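Local coordinates for extracellular solute-binding protein family 1 (Kribbella flavida, PDB 5IXP) that probably captures an extracellular solute, perhaps a sugar, and delivers it to an ABC transporter for uptake, at residues R175-Y189 and K349-F363. Residues are numbered along the deposited sequence; the frame is centred on the assembly and turned at random. Where two conformers were deposited one is given.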
loop_
_atom_site.group_PDB
_atom_site.type_symbol
_atom_site.label_atom_id
_atom_site.label_comp_id
_atom_site.label_asym_id
_atom_site.label_seq_id
_atom_site.Cartn_x
_atom_site.Cartn_y
_atom_site.Cartn_z
ATOM N N ARG A 175 4.235 -10.826 -3.812
ATOM C CA ARG A 175 5.574 -10.739 -3.237
ATOM C C ARG A 175 5.539 -10.176 -1.828
ATOM O O ARG A 175 6.310 -10.601 -0.958
ATOM C CB ARG A 175 6.486 -9.874 -4.097
ATOM C CG ARG A 175 7.944 -10.088 -3.711
ATOM C CD ARG A 175 8.818 -8.976 -4.190
ATOM N NE ARG A 175 8.662 -7.755 -3.406
ATOM C CZ ARG A 175 7.897 -6.730 -3.765
ATOM N NH1 ARG A 175 7.198 -6.785 -4.888
ATOM N NH2 ARG A 175 7.835 -5.647 -3.004
ATOM N N ASN A 176 4.663 -9.207 -1.584
ATOM C CA ASN A 176 4.660 -8.563 -0.280
ATOM C C ASN A 176 4.112 -9.456 0.820
ATOM O O ASN A 176 4.250 -9.101 1.995
ATOM C CB ASN A 176 3.880 -7.255 -0.351
ATOM C CG ASN A 176 4.706 -6.149 -0.945
ATOM O OD1 ASN A 176 5.681 -5.711 -0.342
ATOM N ND2 ASN A 176 4.348 -5.709 -2.140
ATOM N N GLN A 177 3.521 -10.601 0.477
ATOM C CA GLN A 177 3.071 -11.561 1.476
ATOM C C GLN A 177 4.150 -12.533 1.917
ATOM O O GLN A 177 3.987 -13.173 2.962
ATOM C CB GLN A 177 1.910 -12.393 0.945
ATOM C CG GLN A 177 0.655 -11.623 0.700
ATOM C CD GLN A 177 -0.440 -12.530 0.191
ATOM O OE1 GLN A 177 -0.177 -13.466 -0.561
ATOM N NE2 GLN A 177 -1.663 -12.279 0.615
ATOM N N LEU A 178 5.210 -12.702 1.134
ATOM C CA LEU A 178 6.246 -13.663 1.485
ATOM C C LEU A 178 6.876 -13.294 2.817
ATOM O O LEU A 178 6.949 -12.119 3.186
ATOM C CB LEU A 178 7.325 -13.712 0.403
ATOM C CG LEU A 178 6.798 -14.024 -0.993
ATOM C CD1 LEU A 178 7.916 -13.902 -2.020
ATOM C CD2 LEU A 178 6.194 -15.422 -1.012
ATOM N N ILE A 179 7.328 -14.320 3.546
ATOM C CA ILE A 179 8.059 -14.089 4.786
ATOM C C ILE A 179 9.395 -13.418 4.496
ATOM O O ILE A 179 9.845 -12.548 5.247
ATOM C CB ILE A 179 8.244 -15.406 5.559
ATOM C CG1 ILE A 179 6.930 -15.846 6.192
ATOM C CG2 ILE A 179 9.305 -15.253 6.639
ATOM C CD1 ILE A 179 7.097 -17.025 7.134
ATOM N N GLN A 180 10.052 -13.806 3.409
ATOM C CA GLN A 180 11.204 -13.052 2.953
ATOM C C GLN A 180 11.128 -12.897 1.446
ATOM O O GLN A 180 10.613 -13.764 0.734
ATOM C CB GLN A 180 12.529 -13.710 3.356
ATOM C CG GLN A 180 12.912 -14.885 2.518
ATOM C CD GLN A 180 14.113 -15.590 3.078
ATOM O OE1 GLN A 180 14.463 -15.404 4.246
ATOM N NE2 GLN A 180 14.757 -16.409 2.255
ATOM N N ALA A 181 11.621 -11.764 0.972
ATOM C CA ALA A 181 11.653 -11.525 -0.460
ATOM C C ALA A 181 13.102 -11.356 -0.884
ATOM O O ALA A 181 13.733 -12.299 -1.362
ATOM C CB ALA A 181 10.809 -10.299 -0.829
ATOM N N TYR A 182 13.655 -10.173 -0.671
ATOM C CA TYR A 182 14.999 -9.901 -1.144
ATOM C C TYR A 182 16.055 -9.963 -0.052
ATOM O O TYR A 182 17.241 -10.113 -0.373
ATOM C CB TYR A 182 15.032 -8.527 -1.817
ATOM C CG TYR A 182 14.011 -8.393 -2.918
ATOM C CD1 TYR A 182 13.931 -9.339 -3.947
ATOM C CD2 TYR A 182 13.113 -7.336 -2.932
ATOM C CE1 TYR A 182 12.990 -9.216 -4.962
ATOM C CE2 TYR A 182 12.169 -7.206 -3.945
ATOM C CZ TYR A 182 12.109 -8.144 -4.956
ATOM O OH TYR A 182 11.174 -8.004 -5.961
ATOM N N TYR A 183 15.664 -9.866 1.220
ATOM C CA TYR A 183 16.627 -9.703 2.297
ATOM C C TYR A 183 16.387 -10.693 3.422
ATOM O O TYR A 183 15.246 -11.032 3.748
ATOM C CB TYR A 183 16.579 -8.290 2.882
ATOM C CG TYR A 183 17.204 -7.224 2.015
ATOM C CD1 TYR A 183 18.554 -6.930 2.116
ATOM C CD2 TYR A 183 16.439 -6.508 1.099
ATOM C CE1 TYR A 183 19.130 -5.945 1.333
ATOM C CE2 TYR A 183 17.003 -5.520 0.309
ATOM C CZ TYR A 183 18.351 -5.240 0.432
ATOM O OH TYR A 183 18.923 -4.256 -0.345
ATOM N N SER A 184 17.486 -11.138 4.022
ATOM C CA SER A 184 17.426 -11.731 5.345
ATOM C C SER A 184 17.206 -10.641 6.391
ATOM O O SER A 184 17.297 -9.442 6.113
ATOM C CB SER A 184 18.716 -12.482 5.659
ATOM O OG SER A 184 19.729 -11.570 6.062
ATOM N N ASN A 185 16.946 -11.072 7.625
ATOM C CA ASN A 185 16.713 -10.114 8.700
ATOM C C ASN A 185 17.953 -9.309 9.069
ATOM O O ASN A 185 17.825 -8.293 9.761
ATOM C CB ASN A 185 16.171 -10.838 9.928
ATOM C CG ASN A 185 14.688 -11.075 9.836
ATOM O OD1 ASN A 185 13.936 -10.183 9.441
ATOM N ND2 ASN A 185 14.253 -12.281 10.178
ATOM N N GLN A 186 19.139 -9.721 8.626
ATOM C CA GLN A 186 20.355 -8.948 8.843
ATOM C C GLN A 186 20.758 -8.150 7.607
ATOM O O GLN A 186 21.948 -7.884 7.400
ATOM C CB GLN A 186 21.498 -9.862 9.288
ATOM C CG GLN A 186 21.200 -10.662 10.550
ATOM C CD GLN A 186 20.454 -11.952 10.268
ATOM O OE1 GLN A 186 20.482 -12.466 9.151
ATOM N NE2 GLN A 186 19.776 -12.476 11.281
ATOM N N ASP A 187 19.781 -7.766 6.780
ATOM C CA ASP A 187 20.007 -6.956 5.578
ATOM C C ASP A 187 20.954 -7.630 4.589
ATOM O O ASP A 187 21.677 -6.961 3.848
ATOM C CB ASP A 187 20.514 -5.556 5.929
ATOM C CG ASP A 187 19.427 -4.673 6.501
ATOM O OD1 ASP A 187 18.244 -4.913 6.181
ATOM O OD2 ASP A 187 19.752 -3.740 7.266
ATOM N N ARG A 188 20.942 -8.956 4.550
ATOM C CA ARG A 188 21.734 -9.708 3.587
ATOM C C ARG A 188 20.873 -10.002 2.361
ATOM O O ARG A 188 19.811 -10.624 2.481
ATOM C CB ARG A 188 22.246 -10.996 4.224
ATOM C CG ARG A 188 23.172 -11.796 3.346
ATOM C CD ARG A 188 22.901 -13.269 3.513
ATOM N NE ARG A 188 23.254 -13.996 2.306
ATOM C CZ ARG A 188 22.659 -15.111 1.904
ATOM N NH1 ARG A 188 23.061 -15.693 0.789
ATOM N NH2 ARG A 188 21.663 -15.636 2.608
ATOM N N TYR A 189 21.320 -9.546 1.191
ATOM C CA TYR A 189 20.565 -9.777 -0.035
ATOM C C TYR A 189 20.603 -11.258 -0.394
ATOM O O TYR A 189 21.676 -11.854 -0.509
ATOM C CB TYR A 189 21.121 -8.936 -1.186
ATOM C CG TYR A 189 20.521 -9.329 -2.512
ATOM C CD1 TYR A 189 19.193 -9.056 -2.792
ATOM C CD2 TYR A 189 21.271 -10.001 -3.473
ATOM C CE1 TYR A 189 18.623 -9.427 -3.989
ATOM C CE2 TYR A 189 20.707 -10.379 -4.686
ATOM C CZ TYR A 189 19.378 -10.089 -4.931
ATOM O OH TYR A 189 18.790 -10.456 -6.116
ATOM N N LYS A 349 5.537 -10.010 7.648
ATOM C CA LYS A 349 6.707 -10.525 8.344
ATOM C C LYS A 349 7.969 -10.349 7.515
ATOM O O LYS A 349 9.038 -10.812 7.929
ATOM C CB LYS A 349 6.523 -12.003 8.716
ATOM C CG LYS A 349 5.167 -12.327 9.356
ATOM C CD LYS A 349 5.249 -13.455 10.386
ATOM C CE LYS A 349 6.369 -14.434 10.072
ATOM N NZ LYS A 349 6.715 -15.278 11.253
ATOM N N GLN A 350 7.871 -9.684 6.370
ATOM C CA GLN A 350 8.974 -9.542 5.433
ATOM C C GLN A 350 9.837 -8.342 5.807
ATOM O O GLN A 350 9.335 -7.219 5.925
ATOM C CB GLN A 350 8.407 -9.395 4.024
ATOM C CG GLN A 350 9.362 -8.998 2.965
ATOM C CD GLN A 350 8.653 -8.886 1.639
ATOM O OE1 GLN A 350 8.889 -7.956 0.868
ATOM N NE2 GLN A 350 7.755 -9.833 1.372
ATOM N N HIS A 351 11.134 -8.575 5.985
ATOM C CA HIS A 351 12.066 -7.482 6.212
ATOM C C HIS A 351 12.403 -6.802 4.890
ATOM O O HIS A 351 12.635 -7.468 3.877
ATOM C CB HIS A 351 13.337 -7.999 6.883
ATOM C CG HIS A 351 14.382 -6.948 7.070
ATOM N ND1 HIS A 351 14.172 -5.822 7.837
ATOM C CD2 HIS A 351 15.636 -6.840 6.575
ATOM C CE1 HIS A 351 15.256 -5.068 7.810
ATOM N NE2 HIS A 351 16.160 -5.663 7.052
ATOM N N LYS A 352 12.416 -5.472 4.898
ATOM C CA LYS A 352 12.792 -4.681 3.730
ATOM C C LYS A 352 14.171 -4.086 3.972
ATOM O O LYS A 352 14.340 -3.267 4.880
ATOM C CB LYS A 352 11.785 -3.562 3.463
ATOM C CG LYS A 352 10.326 -3.965 3.542
ATOM C CD LYS A 352 9.806 -4.397 2.201
ATOM C CE LYS A 352 8.301 -4.623 2.259
ATOM N NZ LYS A 352 7.747 -4.864 0.914
ATOM N N GLY A 353 15.141 -4.473 3.154
ATOM C CA GLY A 353 16.499 -4.004 3.315
ATOM C C GLY A 353 16.773 -2.668 2.649
ATOM O O GLY A 353 15.889 -2.048 2.054
ATOM N N PRO A 354 18.032 -2.218 2.716
ATOM C CA PRO A 354 18.342 -0.820 2.364
ATOM C C PRO A 354 18.086 -0.464 0.915
ATOM O O PRO A 354 17.945 0.724 0.605
ATOM C CB PRO A 354 19.838 -0.693 2.699
ATOM C CG PRO A 354 20.145 -1.847 3.590
ATOM C CD PRO A 354 19.221 -2.951 3.175
ATOM N N ARG A 355 18.046 -1.432 0.011
ATOM C CA ARG A 355 17.826 -1.141 -1.397
ATOM C C ARG A 355 16.617 -1.898 -1.935
ATOM O O ARG A 355 16.574 -2.268 -3.111
ATOM C CB ARG A 355 19.088 -1.451 -2.205
ATOM C CG ARG A 355 20.264 -0.526 -1.856
ATOM C CD ARG A 355 20.819 0.142 -3.107
ATOM N NE ARG A 355 20.317 1.497 -3.276
ATOM C CZ ARG A 355 20.587 2.270 -4.324
ATOM N NH1 ARG A 355 21.342 1.806 -5.313
ATOM N NH2 ARG A 355 20.085 3.505 -4.395
ATOM N N ASP A 356 15.608 -2.098 -1.080
ATOM C CA ASP A 356 14.478 -2.949 -1.448
ATOM C C ASP A 356 13.739 -2.417 -2.673
ATOM O O ASP A 356 13.376 -3.187 -3.573
ATOM C CB ASP A 356 13.520 -3.088 -0.268
ATOM C CG ASP A 356 12.847 -4.442 -0.235
ATOM O OD1 ASP A 356 13.482 -5.399 0.247
ATOM O OD2 ASP A 356 11.698 -4.558 -0.702
ATOM N N GLY A 357 13.506 -1.107 -2.730
ATOM C CA GLY A 357 12.769 -0.552 -3.856
ATOM C C GLY A 357 13.542 -0.647 -5.157
ATOM O O GLY A 357 12.964 -0.928 -6.216
ATOM N N GLU A 358 14.856 -0.419 -5.097
ATOM C CA GLU A 358 15.689 -0.508 -6.289
ATOM C C GLU A 358 15.763 -1.938 -6.802
ATOM O O GLU A 358 15.747 -2.164 -8.017
ATOM C CB GLU A 358 17.092 0.018 -5.987
ATOM C CG GLU A 358 17.165 1.515 -5.736
ATOM C CD GLU A 358 16.773 1.925 -4.312
ATOM O OE1 GLU A 358 16.354 1.072 -3.497
ATOM O OE2 GLU A 358 16.887 3.125 -4.007
ATOM N N ILE A 359 15.849 -2.915 -5.891
ATOM C CA ILE A 359 15.847 -4.320 -6.296
ATOM C C ILE A 359 14.502 -4.690 -6.898
ATOM O O ILE A 359 14.423 -5.325 -7.958
ATOM C CB ILE A 359 16.184 -5.228 -5.098
ATOM C CG1 ILE A 359 17.601 -4.975 -4.592
ATOM C CG2 ILE A 359 15.965 -6.713 -5.446
ATOM C CD1 ILE A 359 17.892 -5.682 -3.263
ATOM N N ASN A 360 13.416 -4.323 -6.214
ATOM C CA ASN A 360 12.096 -4.670 -6.721
ATOM C C ASN A 360 11.863 -4.098 -8.113
ATOM O O ASN A 360 11.198 -4.732 -8.938
ATOM C CB ASN A 360 11.010 -4.185 -5.765
ATOM C CG ASN A 360 9.659 -4.744 -6.126
ATOM O OD1 ASN A 360 9.496 -5.959 -6.195
ATOM N ND2 ASN A 360 8.681 -3.865 -6.366
ATOM N N GLN A 361 12.420 -2.916 -8.393
ATOM C CA GLN A 361 12.223 -2.280 -9.691
ATOM C C GLN A 361 12.786 -3.132 -10.824
ATOM O O GLN A 361 12.186 -3.216 -11.902
ATOM C CB GLN A 361 12.866 -0.890 -9.685
ATOM C CG GLN A 361 12.579 -0.063 -10.924
ATOM C CD GLN A 361 13.159 1.341 -10.850
ATOM O OE1 GLN A 361 13.042 2.030 -9.833
ATOM N NE2 GLN A 361 13.792 1.772 -11.934
ATOM N N VAL A 362 13.935 -3.776 -10.607
ATOM C CA VAL A 362 14.501 -4.593 -11.680
ATOM C C VAL A 362 13.645 -5.837 -11.899
ATOM O O VAL A 362 13.460 -6.277 -13.041
ATOM C CB VAL A 362 15.987 -4.935 -11.432
ATOM C CG1 VAL A 362 16.735 -3.760 -10.816
ATOM C CG2 VAL A 362 16.168 -6.204 -10.624
ATOM N N PHE A 363 13.066 -6.397 -10.827
ATOM C CA PHE A 363 12.199 -7.560 -10.998
ATOM C C PHE A 363 10.904 -7.186 -11.706
ATOM O O PHE A 363 10.430 -7.930 -12.575
ATOM C CB PHE A 363 11.902 -8.224 -9.652
ATOM C CG PHE A 363 13.002 -9.123 -9.165
ATOM C CD1 PHE A 363 13.087 -10.436 -9.609
ATOM C CD2 PHE A 363 13.958 -8.653 -8.275
ATOM C CE1 PHE A 363 14.098 -11.271 -9.171
ATOM C CE2 PHE A 363 14.975 -9.481 -7.829
ATOM C CZ PHE A 363 15.044 -10.796 -8.279
HETATM O O HOH W 1 9.983 -6.771 -1.022
HETATM O O HOH W 2 5.315 -10.410 4.366
HETATM O O HOH W 3 12.837 -9.959 2.719
HETATM O O HOH W 4 12.737 -7.804 0.789
#
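Ile359 packs against the side chains of Tyr182, Tyr183 and Tyr189. Its CG2 sits over the centre of the Tyr182 ring, 3.6 Å from the centroid, while CD1 runs on to the other two tyrosines. Phe363 lies nearly parallel to Tyr182, with planes at 20°, but is slid so far that the rings barely overlap. Gly353 CA presses on one face of Tyr183, 3.3 Å from the ring centroid. At the far end of that ring, the backbone N of Arg355, the helix N-cap, donates to Tyr183 OH at 3.0 Å. Tyr182 OH donates in the carbonyl plane to a lone pair of Asn360 OD1, at 2.7 Å. Glu172 OE2 forms a salt bridge with Arg175 NH1 and accepts a hydrogen bond from Asn360 ND2. Gln350 leaves with CG anti to its backbone N (chi1 169°) and extends straight, which brings NE2 to Arg175 O (2.8 Å) and Leu178 O (3.0 Å). Lys352 NZ meets Asn176 OD1 end-on. One water joins Arg175 NE, Gln350 OE1 and Asp356 OD2. At the outer edge His351 NE2 donates to Asp187 OD1; the modelled 2.4 Å is doubtfully short. These contacts join the loop after helix 167-175 to loop 349-355 and the first turns of helix 356-371, within one lobe of the periplasmic-binding-protein fold.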